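Local coordinates for amine Dehydrogenase (PDB 1JMX), which probably transfers electrons through two covalently bound haem c groups, as the haem-bearing alpha subunit of a quinohemoprotein amine dehydrogenase, at residues 172-177 with 232-237; 189-194 with 392-397; 250-255 with 263-268; 301-306 with 331-336; 457-462 with 483-488. All coordinates share one frame; numbering follows the deposited sequence.

Contact 1 of 5, residues 172-177 with 232-237; sequences KARPKA and LYNGYE
The polar meeting is between a guanidinium and an amide oxygen. CG of R174 is anti to the backbone N (chi1 179°) and the chain bends at chi3, so the group crosses the side chain of N234 at about a right angle. OD1 of N234 lies over the centre of one guanidinium face, 3.1 Å from R174 CZ, with the guanidinium and amide planes 85° apart. From above the plane it suits no N-H: it is 3.2 Å from R174 NE, yet no hydrogen bond forms, and any attraction is probably electrostatic. NH1 of R174 instead makes a weak hydrogen bond to D66 O, and the N234 backbone N binds D66 OD1.

Backbone bonds shape the turn that R174 and P175 cover. It joins strands 223-233 and 237-244, neighbours in the closed eight-stranded antiparallel barrel, while 172-177 is the chain leaving helix 165-173. Y236 and E237 both face Y233 in a classic beta bulge, and Y233 O accepts from E237 N (2.8 Å) and Y236 N (3.2 Å).

Van der Waals contacts supply the rest. R174 CG rests 3.8 Å from G235 CA, where a beta carbon would collide with it; the positive phi of G235 also favours glycine. P175 CG touches G235 O at 3.5 Å. Further along, A177 CB comes 4.4 Å from L232 CD1, and both side chains also touch F210.

Contact 2 of 5, residues 189-194 with 392-397; sequences HMLAKG and RFEAEA
CG of E394 is anti to the backbone N (chi1 -152°) and the chain then bends at chi2, which brings the carboxylate up to the turn 190-193; R392, its CG anti to the carbonyl carbon, runs extended from CG to NE toward the same turn. E394 OE1 accepts from A192 N at 2.9 Å, a fairly straight bond (161° at the hydrogen) that meets the oxygen from above the carboxylate plane. The same OE1 lies at the edge of the H189 ring, 3.0 Å from H189 CE1, tip to tip with the two planes 74° apart. R392 NH1 donates to L191 O at 3.2 Å, nearly along the C=O axis and with the oxygen in the guanidinium plane. The turn is type II and links barrel strands 182-190 and 194-204; K193 and G194 both face M190 in a classic beta bulge. Domain II thus meets strand 391-400 of domain IV. An alanine in place of E394 removes the acceptor of A192 N and the carboxylate at the H189 edge, and would probably loosen the join. Alongside, A192 CB sits 3.6 Å from F393 O, and L191 CD2 comes within 3.7 Å of R392 O. The H189 ring also meets Y411.

Contact 3 of 5, residues 250-255 with 263-268; sequences RQVFAA and RMFEAE
R250, M264 and F265 bury the most surface in this antiparallel beta hairpin of strands 247-256 and 259-266, neighbours in the domain II barrel. R250 and F265 form a hydrogen-bonded pair: R250 N gives to F265 O at 2.7 Å, and F265 N returns a bond to R250 O. CG of F265 takes the crowded position between backbone N and carbonyl carbon (chi1 55°), which leans the ring toward strand 247-256. R250 CB then lies over its face, a CH-pi contact 4.1 Å from the F265 ring centroid, while V252 CG2 approaches its edge. The R250 chain bends at chi2 and sets one guanidinium face against A267 CB, only 3.0 Å from R250 NH1. On the other face of the sheet M264 lies beside Q251, both pointing the same way. Q251 OE1 is taken by W238 NE1; Q251 NE2 makes a weak but straight hydrogen bond to M264 SD (3.3 Å, 171°). The two chains press close, Q251 CG being 3.3 Å from M264 CG, and F253 CZ reaches M264 CG at 4.0 Å.

Contact 4 of 5, residues 301-306 with 331-336; sequences EITLVG and LVRLKA
I302, L304, V332 and L334 form the apolar centre, on one face of two antiparallel strands. L334 CG occupies the crowded position between backbone N and carbonyl carbon (chi1 49°), spreading its methyls toward both partners: L334 CD1 lies 3.9 Å from I302 CB and L334 CD2 lies 3.9 Å from L304 CD2. V289 of strand 285-295 touches I302 and L304. Reciprocal backbone bonds join I302 with L334 and L304 with V332, in a domain III sheet whose family belongs to the immunoglobulin-like E-set. On the other face T303 OG1 is buried 3.2 Å from L331 CD2 and has no polar partner; R197 also touches both residues. At the edge E301 OE2 makes a long salt bridge to R333 NE (3.7 Å), near the guanidinium plane, while R333 NH1 pairs with E326. An alanine in place of E301 removes this carboxylate, and would probably leave the R333 side chain less firmly held, relying on its ion pair with E326. With the E301 ion pair so long, cohesion here rests mainly on backbone bonds and aliphatic contact.

Contact 5 of 5, residues 457-462 with 483-488; sequences MTNNAG and VTVQRW
G462 and V483 form an antiparallel hydrogen-bonded pair, G462 N giving to a lone pair of V483 O at 3.0 Å and V483 N returning to G462 O at 2.9 Å. Just before it the chain bends in an inverse gamma turn centred on N460, closed by A461 N to N459 O. That bend brings A461 CB to 3.2 Å from V483 O, so the methyl crowds the oxygen that G462 N already grips. V483 CG1, anti to the backbone N (chi1 -176°), reaches back to N460 O at 3.8 Å. The pair lies where strand 462-470 starts and strand 476-484 ends, the open end of an antiparallel hairpin in domain IV; F443 and P445 of strand 442-445 also pack on V483. N460 turns its amide away, ND2 donating to G447 O. N459 points toward the other segment but touches it loosely, its OD1 4.3 Å from V485 CG1. Its amide serves another protein chain, OD1 bonding a backbone group and ND2 an acidic side chain there, while V485 packs on an apolar side chain of that same partner.

In the fold
Leaving helix 165-173, the chain begins contact 1, which closes once barrel strands 182-190 to 223-233 have been laid down. Contact 2 opens inside that loop, at the first barrel turn, and closes only at 392-397, so the two cross. Contact 3, a barrel hairpin, and contact 4, in the domain III sheet, are both nested within the long loop of contact 2. Contact 5 follows in series, near the C terminus in domain IV. Contact 1 fixes the helical region to the barrel and touches contact 3 through Y236 O and A255 N, 2.8 Å apart, a probable hydrogen bond. Contact 2 ties barrel to domain IV; contacts 4 and 5 lie far apart, centres about 44 Å.

Contact 1 of 5, residues 172-177 with 232-237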
# COMPACT_ATOMS: atom_id res chain seq x y z
N LYS A 172 -10.33 -31.48 18.06
CA LYS A 172 -11.09 -32.41 18.89
C LYS A 172 -12.19 -31.72 19.69
O LYS A 172 -13.30 -32.25 19.80
CB LYS A 172 -10.16 -33.18 19.83
CG LYS A 172 -9.23 -34.19 19.14
CD LYS A 172 -9.90 -35.56 18.87
CE LYS A 172 -11.02 -35.51 17.82
NZ LYS A 172 -12.40 -35.58 18.43
N ALA A 173 -11.89 -30.53 20.21
CA ALA A 173 -12.85 -29.78 21.02
C ALA A 173 -13.74 -28.82 20.24
O ALA A 173 -14.53 -28.11 20.84
CB ALA A 173 -12.13 -29.03 22.13
N ARG A 174 -13.64 -28.82 18.91
CA ARG A 174 -14.44 -27.94 18.05
C ARG A 174 -15.94 -28.21 18.12
O ARG A 174 -16.40 -29.28 17.71
CB ARG A 174 -13.98 -28.09 16.60
CG ARG A 174 -14.73 -27.24 15.61
CD ARG A 174 -14.41 -27.69 14.19
NE ARG A 174 -12.98 -27.93 14.04
CZ ARG A 174 -12.39 -28.30 12.91
NH1 ARG A 174 -13.09 -28.48 11.80
NH2 ARG A 174 -11.07 -28.45 12.89
N PRO A 175 -16.74 -27.22 18.58
CA PRO A 175 -18.20 -27.38 18.68
C PRO A 175 -18.91 -27.38 17.33
O PRO A 175 -18.38 -26.90 16.33
CB PRO A 175 -18.61 -26.16 19.51
CG PRO A 175 -17.63 -25.12 19.03
CD PRO A 175 -16.32 -25.88 19.04
N LYS A 176 -20.14 -27.90 17.31
CA LYS A 176 -20.92 -27.93 16.07
C LYS A 176 -21.73 -26.65 15.95
O LYS A 176 -21.77 -25.84 16.89
CB LYS A 176 -21.82 -29.18 16.03
CG LYS A 176 -22.69 -29.32 14.77
CD LYS A 176 -23.38 -30.69 14.66
CE LYS A 176 -24.10 -31.07 15.95
NZ LYS A 176 -25.11 -32.15 15.74
N ALA A 177 -22.35 -26.44 14.79
CA ALA A 177 -23.15 -25.25 14.53
C ALA A 177 -24.49 -25.31 15.24
O ALA A 177 -25.21 -24.31 15.31
CB ALA A 177 -23.36 -25.09 13.02
N LEU A 232 -20.74 -20.49 9.37
CA LEU A 232 -19.82 -20.70 10.47
C LEU A 232 -18.67 -21.58 10.00
O LEU A 232 -18.88 -22.71 9.55
CB LEU A 232 -20.58 -21.34 11.64
CG LEU A 232 -20.07 -21.43 13.08
CD1 LEU A 232 -19.56 -22.82 13.38
CD2 LEU A 232 -19.04 -20.37 13.39
N TYR A 233 -17.46 -21.02 10.05
CA TYR A 233 -16.23 -21.70 9.64
C TYR A 233 -15.45 -22.17 10.85
O TYR A 233 -15.35 -21.48 11.85
CB TYR A 233 -15.33 -20.76 8.85
CG TYR A 233 -15.92 -20.23 7.57
CD1 TYR A 233 -16.38 -18.92 7.49
CD2 TYR A 233 -15.98 -21.03 6.43
CE1 TYR A 233 -16.87 -18.41 6.30
CE2 TYR A 233 -16.47 -20.53 5.24
CZ TYR A 233 -16.91 -19.21 5.18
OH TYR A 233 -17.38 -18.70 4.00
N ASN A 234 -14.88 -23.37 10.74
CA ASN A 234 -14.05 -23.95 11.78
C ASN A 234 -14.65 -23.94 13.19
O ASN A 234 -13.93 -23.81 14.17
CB ASN A 234 -12.67 -23.27 11.77
CG ASN A 234 -11.61 -24.05 12.53
OD1 ASN A 234 -11.74 -25.25 12.72
ND2 ASN A 234 -10.56 -23.37 12.95
N GLY A 235 -15.97 -24.03 13.27
CA GLY A 235 -16.64 -24.07 14.56
C GLY A 235 -16.73 -22.80 15.38
O GLY A 235 -17.38 -22.81 16.43
N TYR A 236 -16.10 -21.72 14.94
CA TYR A 236 -16.14 -20.46 15.68
C TYR A 236 -16.11 -19.20 14.81
O TYR A 236 -16.62 -18.17 15.23
CB TYR A 236 -15.03 -20.39 16.74
CG TYR A 236 -13.65 -20.08 16.21
CD1 TYR A 236 -13.07 -18.82 16.42
CD2 TYR A 236 -12.91 -21.03 15.52
CE1 TYR A 236 -11.79 -18.53 15.95
CE2 TYR A 236 -11.63 -20.75 15.04
CZ TYR A 236 -11.08 -19.50 15.27
OH TYR A 236 -9.81 -19.24 14.83
N GLU A 237 -15.54 -19.30 13.61
CA GLU A 237 -15.45 -18.16 12.70
C GLU A 237 -16.76 -17.82 12.01
O GLU A 237 -17.07 -18.32 10.93
CB GLU A 237 -14.33 -18.35 11.68
CG GLU A 237 -12.92 -18.25 12.26
CD GLU A 237 -12.50 -16.82 12.64
OE1 GLU A 237 -13.34 -15.89 12.63
OE2 GLU A 237 -11.31 -16.63 12.94

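Contact 2 of 5, residues 189-194 with 392-397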
# COMPACT_ATOMS: atom_id res chain seq x y z
N HIS A 189 -21.10 -0.39 19.71
CA HIS A 189 -20.90 1.04 19.58
C HIS A 189 -20.31 1.41 18.22
O HIS A 189 -19.33 0.81 17.79
CB HIS A 189 -19.96 1.54 20.68
CG HIS A 189 -19.79 3.03 20.69
ND1 HIS A 189 -18.92 3.69 19.84
CD2 HIS A 189 -20.40 3.99 21.42
CE1 HIS A 189 -19.01 4.99 20.05
NE2 HIS A 189 -19.90 5.20 21.00
N MET A 190 -20.92 2.38 17.56
CA MET A 190 -20.42 2.85 16.28
C MET A 190 -19.78 4.22 16.49
O MET A 190 -20.42 5.14 17.00
CB MET A 190 -21.55 2.94 15.26
CG MET A 190 -21.07 3.31 13.86
SD MET A 190 -22.41 3.47 12.67
CE MET A 190 -22.48 1.82 12.03
N LEU A 191 -18.50 4.33 16.15
CA LEU A 191 -17.76 5.58 16.29
C LEU A 191 -18.51 6.71 15.59
O LEU A 191 -19.00 6.54 14.48
CB LEU A 191 -16.37 5.42 15.68
CG LEU A 191 -15.11 5.63 16.52
CD1 LEU A 191 -15.22 5.00 17.90
CD2 LEU A 191 -13.96 5.02 15.75
N ALA A 192 -18.65 7.84 16.28
CA ALA A 192 -19.35 9.00 15.75
C ALA A 192 -20.85 8.83 15.55
O ALA A 192 -21.51 9.70 14.97
CB ALA A 192 -18.69 9.48 14.46
N LYS A 193 -21.40 7.71 16.02
CA LYS A 193 -22.84 7.46 15.91
C LYS A 193 -23.44 7.15 17.28
O LYS A 193 -24.48 7.69 17.65
CB LYS A 193 -23.14 6.35 14.92
CG LYS A 193 -24.62 5.97 14.86
CD LYS A 193 -25.49 7.15 14.47
CE LYS A 193 -26.95 6.79 14.48
NZ LYS A 193 -27.23 5.66 13.58
N GLY A 194 -22.79 6.27 18.03
CA GLY A 194 -23.28 5.95 19.36
C GLY A 194 -23.55 4.49 19.64
O GLY A 194 -23.35 3.62 18.80
N ARG A 392 -13.77 8.99 11.27
CA ARG A 392 -14.86 8.97 12.24
C ARG A 392 -14.25 9.09 13.61
O ARG A 392 -13.43 8.26 14.00
CB ARG A 392 -15.68 7.70 12.10
CG ARG A 392 -16.48 7.66 10.82
CD ARG A 392 -17.26 6.38 10.71
NE ARG A 392 -18.38 6.54 9.80
CZ ARG A 392 -19.61 6.87 10.19
NH1 ARG A 392 -19.87 7.06 11.48
NH2 ARG A 392 -20.56 7.03 9.29
N PHE A 393 -14.66 10.11 14.35
CA PHE A 393 -14.06 10.35 15.64
C PHE A 393 -14.97 10.42 16.83
O PHE A 393 -16.17 10.64 16.71
CB PHE A 393 -13.21 11.62 15.58
CG PHE A 393 -12.29 11.67 14.40
CD1 PHE A 393 -12.70 12.28 13.22
CD2 PHE A 393 -11.04 11.09 14.47
CE1 PHE A 393 -11.86 12.30 12.11
CE2 PHE A 393 -10.20 11.10 13.36
CZ PHE A 393 -10.61 11.71 12.18
N GLU A 394 -14.36 10.28 18.00
CA GLU A 394 -15.06 10.33 19.26
C GLU A 394 -14.16 11.09 20.25
O GLU A 394 -12.94 11.08 20.11
CB GLU A 394 -15.30 8.89 19.73
CG GLU A 394 -16.51 8.71 20.59
CD GLU A 394 -17.80 8.59 19.81
OE1 GLU A 394 -17.98 7.59 19.08
OE2 GLU A 394 -18.67 9.47 19.97
N ALA A 395 -14.76 11.81 21.19
CA ALA A 395 -13.98 12.55 22.19
C ALA A 395 -14.05 11.82 23.52
O ALA A 395 -15.10 11.74 24.14
CB ALA A 395 -14.51 13.97 22.34
N GLU A 396 -12.92 11.23 23.92
CA GLU A 396 -12.82 10.48 25.16
C GLU A 396 -12.44 11.35 26.36
O GLU A 396 -11.33 11.87 26.43
CB GLU A 396 -11.81 9.35 24.97
CG GLU A 396 -11.54 8.53 26.20
CD GLU A 396 -10.34 7.65 25.99
OE1 GLU A 396 -9.24 8.19 25.80
OE2 GLU A 396 -10.50 6.41 25.99
N ALA A 397 -13.35 11.44 27.31
CA ALA A 397 -13.18 12.25 28.52
C ALA A 397 -12.50 11.54 29.67
O ALA A 397 -12.75 10.37 29.93
CB ALA A 397 -14.52 12.81 28.96

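Contact 3 of 5, residues 250-255 with 263-268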
# COMPACT_ATOMS: atom_id res chain seq x y z
N ARG A 250 -21.59 -6.56 7.04
CA ARG A 250 -20.87 -7.81 7.20
C ARG A 250 -20.62 -7.99 8.70
O ARG A 250 -20.39 -7.02 9.43
CB ARG A 250 -19.52 -7.73 6.49
CG ARG A 250 -19.41 -8.50 5.18
CD ARG A 250 -20.39 -8.01 4.11
NE ARG A 250 -20.03 -8.51 2.78
CZ ARG A 250 -20.77 -8.38 1.67
NH1 ARG A 250 -21.96 -7.77 1.72
NH2 ARG A 250 -20.30 -8.82 0.50
N GLN A 251 -20.66 -9.23 9.17
CA GLN A 251 -20.42 -9.54 10.56
C GLN A 251 -19.23 -10.48 10.62
O GLN A 251 -19.26 -11.55 10.03
CB GLN A 251 -21.62 -10.27 11.18
CG GLN A 251 -22.94 -9.51 11.15
CD GLN A 251 -24.04 -10.26 11.86
OE1 GLN A 251 -24.17 -11.48 11.74
NE2 GLN A 251 -24.84 -9.53 12.63
N VAL A 252 -18.17 -10.06 11.29
CA VAL A 252 -17.00 -10.90 11.44
C VAL A 252 -16.83 -11.08 12.95
O VAL A 252 -16.28 -10.22 13.65
CB VAL A 252 -15.74 -10.26 10.81
CG1 VAL A 252 -14.51 -11.09 11.10
CG2 VAL A 252 -15.93 -10.10 9.30
N PHE A 253 -17.41 -12.16 13.46
CA PHE A 253 -17.36 -12.45 14.88
C PHE A 253 -16.66 -13.77 15.14
O PHE A 253 -16.46 -14.58 14.23
CB PHE A 253 -18.77 -12.57 15.50
CG PHE A 253 -19.69 -11.42 15.18
CD1 PHE A 253 -19.21 -10.13 15.06
CD2 PHE A 253 -21.05 -11.65 15.01
CE1 PHE A 253 -20.07 -9.08 14.76
CE2 PHE A 253 -21.92 -10.61 14.71
CZ PHE A 253 -21.42 -9.32 14.58
N ALA A 254 -16.28 -13.96 16.39
CA ALA A 254 -15.66 -15.18 16.86
C ALA A 254 -16.72 -15.63 17.85
O ALA A 254 -17.04 -14.90 18.78
CB ALA A 254 -14.36 -14.89 17.56
N ALA A 255 -17.34 -16.76 17.55
CA ALA A 255 -18.39 -17.34 18.39
C ALA A 255 -17.78 -18.42 19.27
O ALA A 255 -17.52 -19.53 18.81
CB ALA A 255 -19.50 -17.91 17.52
N ARG A 263 -16.89 -7.46 14.97
CA ARG A 263 -17.23 -6.18 14.40
C ARG A 263 -18.24 -6.34 13.27
O ARG A 263 -18.21 -7.32 12.54
CB ARG A 263 -15.96 -5.51 13.89
CG ARG A 263 -16.12 -4.10 13.35
CD ARG A 263 -14.76 -3.49 13.10
NE ARG A 263 -14.86 -2.09 12.73
CZ ARG A 263 -14.77 -1.64 11.48
NH1 ARG A 263 -14.55 -2.48 10.48
NH2 ARG A 263 -14.94 -0.36 11.24
N MET A 264 -19.14 -5.37 13.17
CA MET A 264 -20.15 -5.37 12.14
C MET A 264 -19.94 -4.08 11.37
O MET A 264 -20.00 -3.00 11.95
CB MET A 264 -21.54 -5.39 12.76
CG MET A 264 -22.49 -6.35 12.12
SD MET A 264 -24.06 -6.34 12.98
CE MET A 264 -25.17 -6.15 11.62
N PHE A 265 -19.69 -4.18 10.07
CA PHE A 265 -19.43 -2.99 9.26
C PHE A 265 -20.12 -3.01 7.91
O PHE A 265 -20.60 -4.04 7.45
CB PHE A 265 -17.92 -2.83 9.05
CG PHE A 265 -17.26 -4.04 8.45
CD1 PHE A 265 -17.09 -4.15 7.07
CD2 PHE A 265 -16.83 -5.09 9.26
CE1 PHE A 265 -16.49 -5.27 6.50
CE2 PHE A 265 -16.23 -6.22 8.70
CZ PHE A 265 -16.07 -6.31 7.32
N GLU A 266 -20.19 -1.85 7.27
CA GLU A 266 -20.79 -1.76 5.96
C GLU A 266 -19.92 -2.52 4.97
O GLU A 266 -18.73 -2.25 4.84
CB GLU A 266 -20.92 -0.32 5.53
CG GLU A 266 -22.07 0.39 6.16
CD GLU A 266 -22.37 1.67 5.44
OE1 GLU A 266 -22.27 2.73 6.08
OE2 GLU A 266 -22.68 1.62 4.23
N ALA A 267 -20.54 -3.47 4.28
CA ALA A 267 -19.88 -4.31 3.29
C ALA A 267 -19.05 -3.49 2.30
O ALA A 267 -18.01 -3.93 1.83
CB ALA A 267 -20.91 -5.11 2.54
N GLU A 268 -19.51 -2.27 2.06
CA GLU A 268 -18.88 -1.37 1.11
C GLU A 268 -17.89 -0.38 1.73
O GLU A 268 -16.99 0.13 1.06
CB GLU A 268 -19.99 -0.61 0.37
CG GLU A 268 -21.19 -1.49 -0.07
CD GLU A 268 -22.11 -1.95 1.10
OE1 GLU A 268 -22.21 -1.23 2.13
OE2 GLU A 268 -22.75 -3.04 0.97

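Contact 4 of 5, residues 301-306 with 331-336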
# COMPACT_ATOMS: atom_id res chain seq x y z
N GLU A 301 -31.09 9.04 31.57
CA GLU A 301 -31.79 7.81 31.21
C GLU A 301 -30.70 6.78 30.92
O GLU A 301 -29.92 6.94 29.98
CB GLU A 301 -32.65 8.03 29.97
CG GLU A 301 -33.86 7.07 29.82
CD GLU A 301 -33.54 5.78 29.07
OE1 GLU A 301 -33.23 5.86 27.84
OE2 GLU A 301 -33.64 4.69 29.68
N ILE A 302 -30.58 5.79 31.79
CA ILE A 302 -29.59 4.74 31.62
C ILE A 302 -30.29 3.43 31.31
O ILE A 302 -31.32 3.11 31.90
CB ILE A 302 -28.73 4.58 32.87
CG1 ILE A 302 -27.92 5.84 33.10
CG2 ILE A 302 -27.81 3.39 32.73
CD1 ILE A 302 -26.96 5.73 34.28
N THR A 303 -29.73 2.68 30.37
CA THR A 303 -30.29 1.39 30.01
C THR A 303 -29.22 0.31 30.14
O THR A 303 -28.07 0.50 29.78
CB THR A 303 -30.94 1.42 28.61
OG1 THR A 303 -30.55 0.25 27.87
CG2 THR A 303 -30.58 2.68 27.85
N LEU A 304 -29.60 -0.80 30.78
CA LEU A 304 -28.71 -1.93 30.99
C LEU A 304 -29.01 -2.99 29.94
O LEU A 304 -30.17 -3.29 29.65
CB LEU A 304 -28.90 -2.51 32.40
CG LEU A 304 -28.44 -1.68 33.60
CD1 LEU A 304 -26.96 -1.32 33.45
CD2 LEU A 304 -29.28 -0.42 33.75
N VAL A 305 -27.95 -3.53 29.34
CA VAL A 305 -28.08 -4.55 28.31
C VAL A 305 -27.51 -5.84 28.87
O VAL A 305 -26.52 -5.81 29.61
CB VAL A 305 -27.30 -4.15 27.03
CG1 VAL A 305 -27.69 -5.05 25.86
CG2 VAL A 305 -27.55 -2.69 26.69
N GLY A 306 -28.15 -6.96 28.55
CA GLY A 306 -27.65 -8.22 29.05
C GLY A 306 -28.54 -9.41 28.77
O GLY A 306 -29.49 -9.33 28.00
N LEU A 331 -33.07 -6.17 28.54
CA LEU A 331 -32.96 -4.72 28.52
C LEU A 331 -33.72 -4.09 29.68
O LEU A 331 -34.92 -4.30 29.86
CB LEU A 331 -33.51 -4.19 27.19
CG LEU A 331 -32.91 -2.91 26.59
CD1 LEU A 331 -33.58 -2.60 25.26
CD2 LEU A 331 -33.08 -1.75 27.54
N VAL A 332 -33.00 -3.30 30.48
CA VAL A 332 -33.60 -2.61 31.61
C VAL A 332 -33.37 -1.11 31.45
O VAL A 332 -32.24 -0.65 31.46
CB VAL A 332 -32.98 -3.10 32.96
CG1 VAL A 332 -33.61 -2.35 34.14
CG2 VAL A 332 -33.21 -4.61 33.12
N ARG A 333 -34.45 -0.37 31.20
CA ARG A 333 -34.36 1.09 31.04
C ARG A 333 -34.78 1.79 32.33
O ARG A 333 -35.81 1.46 32.93
CB ARG A 333 -35.25 1.56 29.90
CG ARG A 333 -34.72 1.20 28.54
CD ARG A 333 -35.73 1.60 27.50
NE ARG A 333 -36.22 2.95 27.75
CZ ARG A 333 -37.50 3.30 27.71
NH1 ARG A 333 -38.44 2.39 27.43
NH2 ARG A 333 -37.85 4.57 27.94
N LEU A 334 -33.99 2.77 32.74
CA LEU A 334 -34.29 3.49 33.97
C LEU A 334 -33.85 4.93 33.95
O LEU A 334 -33.07 5.36 33.10
CB LEU A 334 -33.69 2.76 35.17
CG LEU A 334 -32.22 2.32 35.11
CD1 LEU A 334 -31.30 3.45 35.57
CD2 LEU A 334 -32.03 1.10 35.99
N LYS A 335 -34.43 5.70 34.86
CA LYS A 335 -34.08 7.10 35.00
C LYS A 335 -33.22 7.09 36.24
O LYS A 335 -33.56 6.44 37.23
CB LYS A 335 -35.32 7.95 35.23
CG LYS A 335 -35.09 9.41 34.95
CD LYS A 335 -35.06 9.66 33.45
CE LYS A 335 -36.45 9.45 32.83
NZ LYS A 335 -36.47 9.76 31.36
N ALA A 336 -32.07 7.76 36.18
CA ALA A 336 -31.20 7.80 37.34
C ALA A 336 -30.84 9.22 37.65
O ALA A 336 -30.97 10.12 36.81
CB ALA A 336 -29.95 6.98 37.08

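Contact 5 of 5, residues 457-462 with 483-488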
# COMPACT_ATOMS: atom_id res chain seq x y z
N MET A 457 -2.52 21.20 -9.67
CA MET A 457 -3.77 20.47 -9.94
C MET A 457 -3.85 19.20 -9.10
O MET A 457 -4.43 18.19 -9.52
CB MET A 457 -3.92 20.16 -11.44
CG MET A 457 -2.95 19.09 -11.98
SD MET A 457 -2.83 19.06 -13.78
CE MET A 457 -4.58 19.22 -14.24
N THR A 458 -3.32 19.27 -7.89
CA THR A 458 -3.28 18.13 -6.99
C THR A 458 -4.62 17.62 -6.44
O THR A 458 -5.67 18.25 -6.61
CB THR A 458 -2.28 18.37 -5.83
OG1 THR A 458 -1.97 17.13 -5.20
CG2 THR A 458 -2.86 19.34 -4.80
N ASN A 459 -4.57 16.46 -5.80
CA ASN A 459 -5.76 15.85 -5.21
C ASN A 459 -6.21 16.58 -3.95
O ASN A 459 -5.46 17.35 -3.34
CB ASN A 459 -5.49 14.38 -4.85
CG ASN A 459 -4.77 13.65 -5.95
OD1 ASN A 459 -3.55 13.54 -5.93
ND2 ASN A 459 -5.52 13.15 -6.93
N ASN A 460 -7.42 16.27 -3.52
CA ASN A 460 -8.02 16.85 -2.34
C ASN A 460 -7.52 16.13 -1.08
O ASN A 460 -8.31 15.71 -0.23
CB ASN A 460 -9.54 16.81 -2.47
CG ASN A 460 -10.03 17.62 -3.66
OD1 ASN A 460 -9.57 18.73 -3.90
ND2 ASN A 460 -10.95 17.04 -4.43
N ALA A 461 -6.21 15.97 -1.02
CA ALA A 461 -5.54 15.33 0.10
C ALA A 461 -5.17 16.42 1.12
O ALA A 461 -5.18 17.61 0.79
CB ALA A 461 -4.28 14.60 -0.39
N GLY A 462 -4.87 16.02 2.35
CA GLY A 462 -4.51 16.98 3.37
C GLY A 462 -3.93 16.40 4.65
O GLY A 462 -4.14 15.23 4.96
N VAL A 483 -5.68 12.79 4.99
CA VAL A 483 -6.61 12.44 3.92
C VAL A 483 -5.73 12.16 2.72
O VAL A 483 -5.01 13.05 2.26
CB VAL A 483 -7.56 13.60 3.58
CG1 VAL A 483 -8.56 13.16 2.53
CG2 VAL A 483 -8.28 14.08 4.83
N THR A 484 -5.72 10.91 2.26
CA THR A 484 -4.92 10.54 1.09
C THR A 484 -5.63 9.94 -0.09
O THR A 484 -6.86 9.96 -0.18
CB THR A 484 -3.75 9.60 1.42
OG1 THR A 484 -4.09 8.71 2.50
CG2 THR A 484 -2.55 10.40 1.67
N VAL A 485 -4.81 9.38 -0.97
CA VAL A 485 -5.22 8.75 -2.21
C VAL A 485 -5.82 7.35 -2.04
O VAL A 485 -5.65 6.69 -1.02
CB VAL A 485 -4.03 8.70 -3.19
CG1 VAL A 485 -3.45 10.11 -3.36
CG2 VAL A 485 -2.95 7.75 -2.68
N GLN A 486 -6.48 6.90 -3.10
CA GLN A 486 -7.12 5.59 -3.13
C GLN A 486 -6.12 4.46 -3.34
O GLN A 486 -4.93 4.68 -3.56
CB GLN A 486 -8.14 5.52 -4.28
CG GLN A 486 -8.79 6.83 -4.72
CD GLN A 486 -8.01 7.54 -5.83
OE1 GLN A 486 -7.10 8.30 -5.56
NE2 GLN A 486 -8.40 7.30 -7.08
N ARG A 487 -6.64 3.24 -3.22
CA ARG A 487 -5.89 2.01 -3.46
C ARG A 487 -6.92 1.14 -4.16
O ARG A 487 -8.09 1.12 -3.77
CB ARG A 487 -5.35 1.37 -2.17
CG ARG A 487 -6.35 1.08 -1.08
CD ARG A 487 -5.69 0.36 0.09
NE ARG A 487 -5.47 -1.06 -0.18
CZ ARG A 487 -4.84 -1.91 0.63
NH1 ARG A 487 -4.33 -1.50 1.79
NH2 ARG A 487 -4.78 -3.20 0.31
N TRP A 488 -6.52 0.53 -5.27
CA TRP A 488 -7.41 -0.31 -6.07
C TRP A 488 -7.31 -1.80 -5.76
O TRP A 488 -8.21 -2.56 -6.11
CB TRP A 488 -7.17 -0.07 -7.56
CG TRP A 488 -7.32 1.35 -7.96
CD1 TRP A 488 -8.42 1.94 -8.52
CD2 TRP A 488 -6.32 2.38 -7.87
NE1 TRP A 488 -8.16 3.26 -8.80
CE2 TRP A 488 -6.88 3.55 -8.41
CE3 TRP A 488 -5.00 2.41 -7.40
CZ2 TRP A 488 -6.17 4.76 -8.49
CZ3 TRP A 488 -4.29 3.61 -7.47
CH2 TRP A 488 -4.88 4.77 -8.02